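Local atomic coordinates of putative c-1-tetrahydrofolate synthase, cytoplasmic (Leishmania major, PDB entry 4A26), a protein that catalyses the NAD(P)-dependent oxidation of N5,N10-methylenetetrahydrofolate and the hydrolysis of the resulting methenyltetrahydrofolate in one-carbon metabolism. Residues H97-Q102 and P120-D125; T241-P246 and R253-V258. One frame throughout, in Å; residues are numbered along the deposited sequence.

Interaction 1. Residues H97-Q102 and P120-D125; sequences HGIIVQ and PHKDAD
Ile-99 and Lys-122 meet through both backbone and side chains. Ile-99 N donates to Lys-122 O at 2.8 Å, with an N-H...O angle of 137° and a C=O...N angle of 162°, so the donor sits nearly on the carbonyl axis. The two side chains cross obliquely, Ile-99 CD1 lying 3.8 Å from Lys-122 CD. On the other side of Gly-98, His-97 O receives a CH...O contact of 3.3 Å from Lys-122 CA. Further along, Ala-124 CB lies 4.0 Å from Ile-100 CG2, and that same Ile-100 methyl adjoins the Asp-125 carboxylate, 3.7 Å from Asp-125 CG. Strand 98-101 is the outermost strand, on this side, of the parallel sheet of the catalytic domain; its other side bonds to Gly-39, Ala-41 and Ile-43, and the loop 120-125 lines this one. Two waters extend the line: one accepts from Asp-125 N and donates to Ile-99 O, the other joins Val-101 N to Asp-125 OD2. Asp-123 centres an inverse gamma turn in which Ala-124 N bonds weakly to Lys-122 O. Farther out, the extended Lys-122 chain brings NZ to the carbonyls of Leu-90, Asn-91 and Cys-96, while Asp-123 OD2 accepts from Leu-128 N and Asn-131 ND2.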
ATOM      1  N   HIS A  97      23.781  -8.182   4.772  1.00 33.82           N
ATOM      2  CA  HIS A  97      22.444  -8.636   4.377  1.00 33.82           C
ATOM      3  C   HIS A  97      21.393  -7.544   4.518  1.00 33.31           C
ATOM      4  O   HIS A  97      20.430  -7.516   3.759  1.00 34.04           O
ATOM      5  CB  HIS A  97      22.050  -9.860   5.202  1.00 33.82           C
ATOM      6  CG  HIS A  97      23.039 -10.978   5.116  1.00 34.03           C
ATOM      7  ND1 HIS A  97      24.203 -10.996   5.853  1.00 33.20           N
ATOM      8  CD2 HIS A  97      23.054 -12.101   4.364  1.00 35.00           C
ATOM      9  CE1 HIS A  97      24.889 -12.086   5.564  1.00 34.56           C
ATOM     10  NE2 HIS A  97      24.213 -12.774   4.661  1.00 35.69           N
ATOM     11  N   GLY A  98      21.572  -6.662   5.498  1.00 32.75           N
ATOM     12  CA  GLY A  98      20.716  -5.487   5.670  1.00 32.43           C
ATOM     13  C   GLY A  98      21.509  -4.212   5.438  1.00 32.55           C
ATOM     14  O   GLY A  98      22.695  -4.131   5.789  1.00 32.32           O
ATOM     15  N   ILE A  99      20.854  -3.220   4.839  1.00 32.86           N
ATOM     16  CA  ILE A  99      21.488  -1.940   4.520  1.00 33.10           C
ATOM     17  C   ILE A  99      20.559  -0.792   4.883  1.00 33.35           C
ATOM     18  O   ILE A  99      19.471  -0.672   4.324  1.00 33.70           O
ATOM     19  CB  ILE A  99      21.839  -1.838   3.015  1.00 33.74           C
ATOM     20  CG1 ILE A  99      22.908  -2.869   2.640  1.00 33.84           C
ATOM     21  CG2 ILE A  99      22.334  -0.438   2.670  1.00 33.80           C
ATOM     22  CD1 ILE A  99      23.219  -2.928   1.151  1.00 34.74           C
ATOM     23  N   ILE A 100      20.985   0.042   5.829  1.00 33.55           N
ATOM     24  CA  ILE A 100      20.262   1.274   6.150  1.00 34.24           C
ATOM     25  C   ILE A 100      21.153   2.495   5.927  1.00 35.02           C
ATOM     26  O   ILE A 100      22.354   2.454   6.184  1.00 34.72           O
ATOM     27  CB  ILE A 100      19.710   1.287   7.598  1.00 33.91           C
ATOM     28  CG1 ILE A 100      20.812   1.011   8.629  1.00 33.90           C
ATOM     29  CG2 ILE A 100      18.610   0.263   7.743  1.00 33.52           C
ATOM     30  CD1 ILE A 100      20.467   1.477  10.034  1.00 33.96           C
ATOM     31  N   VAL A 101      20.551   3.564   5.419  1.00 36.13           N
ATOM     32  CA  VAL A 101      21.213   4.850   5.295  1.00 37.19           C
ATOM     33  C   VAL A 101      20.622   5.744   6.360  1.00 37.90           C
ATOM     34  O   VAL A 101      19.413   5.986   6.362  1.00 38.49           O
ATOM     35  CB  VAL A 101      20.974   5.480   3.918  1.00 38.17           C
ATOM     36  CG1 VAL A 101      21.436   6.924   3.913  1.00 39.49           C
ATOM     37  CG2 VAL A 101      21.692   4.680   2.840  1.00 38.06           C
ATOM     38  N   GLN A 102      21.467   6.222   7.270  1.00 38.23           N
ATOM     39  CA  GLN A 102      21.001   7.010   8.409  1.00 38.97           C
ATOM     40  C   GLN A 102      20.542   8.389   7.956  1.00 40.40           C
ATOM     41  O   GLN A 102      21.291   9.115   7.298  1.00 41.28           O
ATOM     42  CB  GLN A 102      22.104   7.141   9.459  1.00 39.12           C
ATOM     43  CG  GLN A 102      21.637   7.742  10.784  1.00 40.27           C
ATOM     44  CD  GLN A 102      20.565   6.909  11.471  1.00 39.63           C
ATOM     45  OE1 GLN A 102      20.616   5.673  11.466  1.00 37.66           O
ATOM     46  NE2 GLN A 102      19.589   7.586  12.074  1.00 40.30           N
ATOM     47  N   PRO A 120      16.478  -4.290  -3.435  1.00 39.58           N
ATOM     48  CA  PRO A 120      15.232  -4.620  -2.735  1.00 39.11           C
ATOM     49  C   PRO A 120      15.378  -5.657  -1.627  1.00 37.74           C
ATOM     50  O   PRO A 120      14.713  -5.539  -0.594  1.00 36.80           O
ATOM     51  CB  PRO A 120      14.347  -5.172  -3.853  1.00 41.05           C
ATOM     52  CG  PRO A 120      14.800  -4.454  -5.063  1.00 42.64           C
ATOM     53  CD  PRO A 120      16.273  -4.203  -4.894  1.00 41.53           C
ATOM     54  N   HIS A 121      16.242  -6.651  -1.840  1.00 37.74           N
ATOM     55  CA  HIS A 121      16.416  -7.753  -0.889  1.00 36.86           C
ATOM     56  C   HIS A 121      17.360  -7.437   0.281  1.00 35.19           C
ATOM     57  O   HIS A 121      17.547  -8.277   1.160  1.00 34.60           O
ATOM     58  CB  HIS A 121      16.853  -9.041  -1.619  1.00 38.07           C
ATOM     59  CG  HIS A 121      18.286  -9.044  -2.072  1.00 38.61           C
ATOM     60  ND1 HIS A 121      18.672  -8.635  -3.331  1.00 39.63           N
ATOM     61  CD2 HIS A 121      19.420  -9.428  -1.438  1.00 37.57           C
ATOM     62  CE1 HIS A 121      19.983  -8.755  -3.448  1.00 39.44           C
ATOM     63  NE2 HIS A 121      20.460  -9.236  -2.314  1.00 38.16           N
ATOM     64  N   LYS A 122      17.935  -6.234   0.307  1.00 34.66           N
ATOM     65  CA  LYS A 122      18.751  -5.784   1.443  1.00 33.46           C
ATOM     66  C   LYS A 122      18.181  -4.528   2.115  1.00 33.10           C
ATOM     67  O   LYS A 122      18.832  -3.923   2.970  1.00 32.36           O
ATOM     68  CB  LYS A 122      20.193  -5.528   0.995  1.00 33.47           C
ATOM     69  CG  LYS A 122      20.894  -6.751   0.441  1.00 33.86           C
ATOM     70  CD  LYS A 122      22.379  -6.508   0.246  1.00 33.58           C
ATOM     71  CE  LYS A 122      23.104  -7.784  -0.159  1.00 34.11           C
ATOM     72  NZ  LYS A 122      24.583  -7.615  -0.187  1.00 33.79           N
ATOM     73  N   ASP A 123      16.958  -4.159   1.742  1.00 33.88           N
ATOM     74  CA  ASP A 123      16.318  -2.934   2.220  1.00 33.99           C
ATOM     75  C   ASP A 123      15.727  -3.140   3.620  1.00 33.23           C
ATOM     76  O   ASP A 123      14.513  -3.261   3.784  1.00 33.64           O
ATOM     77  CB  ASP A 123      15.238  -2.513   1.213  1.00 35.28           C
ATOM     78  CG  ASP A 123      14.473  -1.271   1.634  1.00 35.71           C
ATOM     79  OD1 ASP A 123      15.009  -0.444   2.396  1.00 36.35           O
ATOM     80  OD2 ASP A 123      13.320  -1.115   1.186  1.00 36.94           O
ATOM     81  N   ALA A 124      16.595  -3.150   4.625  1.00 35.86           N
ATOM     82  CA  ALA A 124      16.208  -3.494   5.999  1.00 34.39           C
ATOM     83  C   ALA A 124      15.125  -2.593   6.613  1.00 33.30           C
ATOM     84  O   ALA A 124      14.351  -3.048   7.459  1.00 32.20           O
ATOM     85  CB  ALA A 124      17.442  -3.517   6.899  1.00 34.65           C
ATOM     86  N   ASP A 125      15.082  -1.325   6.211  1.00 33.93           N
ATOM     87  CA  ASP A 125      14.050  -0.398   6.700  1.00 33.11           C
ATOM     88  C   ASP A 125      12.753  -0.456   5.876  1.00 32.74           C
ATOM     89  O   ASP A 125      11.722   0.072   6.305  1.00 32.04           O
ATOM     90  CB  ASP A 125      14.582   1.047   6.757  1.00 34.18           C
ATOM     91  CG  ASP A 125      15.139   1.423   8.131  1.00 34.20           C
ATOM     92  OD1 ASP A 125      14.561   0.975   9.151  1.00 33.12           O
ATOM     93  OD2 ASP A 125      16.137   2.184   8.185  1.00 34.78           O
TER
HETATM   94  O   HOH W   1      16.626   0.256   4.168  1.00 23.02           O
HETATM   95  O   HOH W   2      17.443   2.897   5.461  1.00 27.64           O

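Interaction 2. Residues T241-P246 and R253-V258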
ATOM      1  N   THR A 241       6.815  13.162  21.701  1.00 46.07           N
ATOM      2  CA  THR A 241       7.121  14.588  21.614  1.00 49.18           C
ATOM      3  C   THR A 241       7.642  15.108  22.960  1.00 52.23           C
ATOM      4  O   THR A 241       7.009  14.881  23.991  1.00 52.38           O
ATOM      5  CB  THR A 241       5.863  15.396  21.246  1.00 49.50           C
ATOM      6  OG1 THR A 241       5.246  14.832  20.083  1.00 47.24           O
ATOM      7  CG2 THR A 241       6.211  16.852  20.985  1.00 52.30           C
ATOM      8  N   PRO A 242       8.792  15.809  22.959  1.00 55.12           N
ATOM      9  CA  PRO A 242       9.278  16.397  24.207  1.00 58.45           C
ATOM     10  C   PRO A 242       8.432  17.587  24.673  1.00 61.33           C
ATOM     11  O   PRO A 242       7.804  18.257  23.854  1.00 61.44           O
ATOM     12  CB  PRO A 242      10.698  16.848  23.851  1.00 60.45           C
ATOM     13  CG  PRO A 242      10.677  17.060  22.395  1.00 59.26           C
ATOM     14  CD  PRO A 242       9.723  16.047  21.841  1.00 55.49           C
ATOM     15  N   VAL A 243       8.416  17.826  25.984  1.00 64.08           N
ATOM     16  CA  VAL A 243       7.692  18.953  26.579  1.00 67.29           C
ATOM     17  C   VAL A 243       8.533  19.575  27.693  1.00 71.78           C
ATOM     18  O   VAL A 243       9.353  18.887  28.291  1.00 71.87           O
ATOM     19  CB  VAL A 243       6.335  18.513  27.172  1.00 65.80           C
ATOM     20  CG1 VAL A 243       5.463  17.867  26.102  1.00 62.08           C
ATOM     21  CG2 VAL A 243       6.541  17.563  28.350  1.00 65.41           C
ATOM     22  N   PRO A 244       8.318  20.871  27.995  1.00 76.03           N
ATOM     23  CA  PRO A 244       9.126  21.556  29.001  1.00 80.74           C
ATOM     24  C   PRO A 244       8.557  21.503  30.431  1.00 82.87           C
ATOM     25  O   PRO A 244       8.990  22.280  31.284  1.00 87.25           O
ATOM     26  CB  PRO A 244       9.125  22.998  28.491  1.00 84.09           C
ATOM     27  CG  PRO A 244       7.773  23.157  27.864  1.00 81.98           C
ATOM     28  CD  PRO A 244       7.316  21.783  27.412  1.00 76.65           C
ATOM     29  N   ASP A 245       7.616  20.598  30.691  1.00 80.42           N
ATOM     30  CA  ASP A 245       6.958  20.511  32.005  1.00 82.49           C
ATOM     31  C   ASP A 245       7.884  20.095  33.161  1.00 85.11           C
ATOM     32  O   ASP A 245       7.906  20.757  34.203  1.00 89.19           O
ATOM     33  CB  ASP A 245       5.746  19.554  31.953  1.00 78.84           C
ATOM     34  CG  ASP A 245       4.435  20.267  31.620  1.00 78.88           C
ATOM     35  OD1 ASP A 245       4.207  21.389  32.127  1.00 82.80           O
ATOM     36  OD2 ASP A 245       3.618  19.691  30.868  1.00 74.75           O
ATOM     37  N   PRO A 246       8.653  19.006  32.982  1.00 83.23           N
ATOM     38  CA  PRO A 246       9.322  18.387  34.122  1.00 85.16           C
ATOM     39  C   PRO A 246      10.638  19.055  34.516  1.00 89.42           C
ATOM     40  O   PRO A 246      11.494  19.294  33.660  1.00 89.16           O
ATOM     41  CB  PRO A 246       9.592  16.971  33.620  1.00 81.10           C
ATOM     42  CG  PRO A 246       9.843  17.154  32.158  1.00 78.72           C
ATOM     43  CD  PRO A 246       9.040  18.356  31.716  1.00 79.55           C
ATOM     44  N   ARG A 253      10.678  15.753  28.915  1.00 68.22           N
ATOM     45  CA  ARG A 253      10.377  14.326  28.907  1.00 64.47           C
ATOM     46  C   ARG A 253       9.534  13.982  27.681  1.00 60.22           C
ATOM     47  O   ARG A 253       8.733  14.798  27.231  1.00 60.28           O
ATOM     48  CB  ARG A 253       9.643  13.920  30.187  1.00 65.33           C
ATOM     49  CG  ARG A 253       8.198  14.400  30.287  1.00 65.81           C
ATOM     50  CD  ARG A 253       7.646  14.179  31.685  1.00 68.58           C
ATOM     51  NE  ARG A 253       6.288  14.704  31.837  1.00 69.46           N
ATOM     52  CZ  ARG A 253       5.644  14.822  32.999  1.00 72.08           C
ATOM     53  NH1 ARG A 253       6.219  14.457  34.144  1.00 74.37           N
ATOM     54  NH2 ARG A 253       4.410  15.316  33.018  1.00 72.48           N
ATOM     55  N   LEU A 254       9.715  12.778  27.147  1.00 56.53           N
ATOM     56  CA  LEU A 254       8.921  12.323  26.009  1.00 52.73           C
ATOM     57  C   LEU A 254       7.490  12.051  26.459  1.00 51.01           C
ATOM     58  O   LEU A 254       7.266  11.344  27.440  1.00 50.95           O
ATOM     59  CB  LEU A 254       9.522  11.063  25.379  1.00 50.42           C
ATOM     60  CG  LEU A 254      10.722  11.272  24.451  1.00 50.88           C
ATOM     61  CD1 LEU A 254      11.977  11.630  25.232  1.00 53.97           C
ATOM     62  CD2 LEU A 254      10.955  10.032  23.596  1.00 48.56           C
ATOM     63  N   VAL A 255       6.529  12.628  25.741  1.00 49.53           N
ATOM     64  CA  VAL A 255       5.111  12.464  26.050  1.00 48.08           C
ATOM     65  C   VAL A 255       4.370  11.970  24.810  1.00 44.69           C
ATOM     66  O   VAL A 255       4.566  12.499  23.715  1.00 44.34           O
ATOM     67  CB  VAL A 255       4.486  13.791  26.511  1.00 50.49           C
ATOM     68  CG1 VAL A 255       3.196  13.532  27.274  1.00 50.43           C
ATOM     69  CG2 VAL A 255       5.463  14.568  27.375  1.00 53.89           C
ATOM     70  N   GLY A 256       3.517  10.965  24.989  1.00 42.27           N
ATOM     71  CA  GLY A 256       2.800  10.346  23.882  1.00 39.34           C
ATOM     72  C   GLY A 256       1.532  11.078  23.479  1.00 38.99           C
ATOM     73  O   GLY A 256       1.124  12.043  24.123  1.00 40.47           O
ATOM     74  N   ASP A 257       0.915  10.603  22.399  1.00 36.85           N
ATOM     75  CA  ASP A 257      -0.352  11.142  21.901  1.00 36.42           C
ATOM     76  C   ASP A 257      -1.510  10.912  22.867  1.00 36.59           C
ATOM     77  O   ASP A 257      -2.450  11.706  22.925  1.00 37.45           O
ATOM     78  CB  ASP A 257      -0.717  10.507  20.554  1.00 34.36           C
ATOM     79  CG  ASP A 257       0.036  11.116  19.383  1.00 34.47           C
ATOM     80  OD1 ASP A 257       1.131  11.676  19.580  1.00 34.99           O
ATOM     81  OD2 ASP A 257      -0.480  11.020  18.247  1.00 33.83           O
ATOM     82  N   VAL A 258      -1.441   9.815  23.613  1.00 36.03           N
ATOM     83  CA  VAL A 258      -2.531   9.395  24.477  1.00 36.10           C
ATOM     84  C   VAL A 258      -2.345   9.955  25.872  1.00 38.49           C
ATOM     85  O   VAL A 258      -1.225  10.013  26.369  1.00 39.68           O
ATOM     86  CB  VAL A 258      -2.596   7.860  24.564  1.00 34.66           C
ATOM     87  CG1 VAL A 258      -3.763   7.421  25.435  1.00 34.76           C
ATOM     88  CG2 VAL A 258      -2.694   7.255  23.161  1.00 32.32           C
TER
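Thr-241 and Val-255 satisfy each other's backbone in an antiparallel hydrogen-bonded pair. Val-255 N donates to Thr-241 O at 2.9 Å, approaching from above the carbonyl plane by 41°; the return bond from Thr-241 N to Val-255 O is 3.1 Å long. Toward the turn the pairing slackens. Val-243 N reaches Arg-253 O at 3.3 Å, and the reverse bond, Arg-253 N to Val-243 O, is weak at 3.5 Å. Pro-242 lacks an N-H, but its CA makes a CH...O contact of 3.5 Å with Arg-253 O, so that carbonyl has two partners. Together 241-243 and 253-255 form a two-stranded beta hairpin in the NAD(P)-binding domain, with strand directions 127° apart and hence strongly twisted. On the face carrying Val-243 and Val-255, their side chains cross at about a right angle: both Val-243 methyls meet Val-255 CG2, with Val-243 CG1 at 3.5 Å from Val-255 CG2. Arg-253 CG stands between its own N and carbonyl carbon (chi1 72°), which sets it 3.7 Å from Pro-246 CG. Beyond, the Arg-253 guanidinium nears Asp-245 without contact, Arg-253 NH2 to Asp-245 OD2 being 4.9 Å. Thr-241 OG1 is held weakly by Gly-219 O, Asp-257 OD2 accepts from Gly-219 N, and Asp-237 takes the N-H groups of Asp-257 and Val-258.

In the fold
After strands 39-45 and 68-74 the chain lays down strand 98-101, passes through helix 111-116 and returns at 120-125, where interaction 1 closes a loop of 17 intervening residues along a sheet edge of the catalytic domain. Helix 129-136 follows, and the chain then builds most of the parallel sheet of the NAD(P)-binding domain, whose strand 7-8 comes from the N terminus. After strand 234-237, interaction 2 closes a much shorter loop, with six residues between segments, before strand 269-271. The closures are in series, neither nested nor crossed. The centres of interaction 1 and interaction 2 are 31 Å apart, on opposite sides of the chain's centre. Helix 279-297 finally comes back to touch His-97 and Ala-124 of interaction 1.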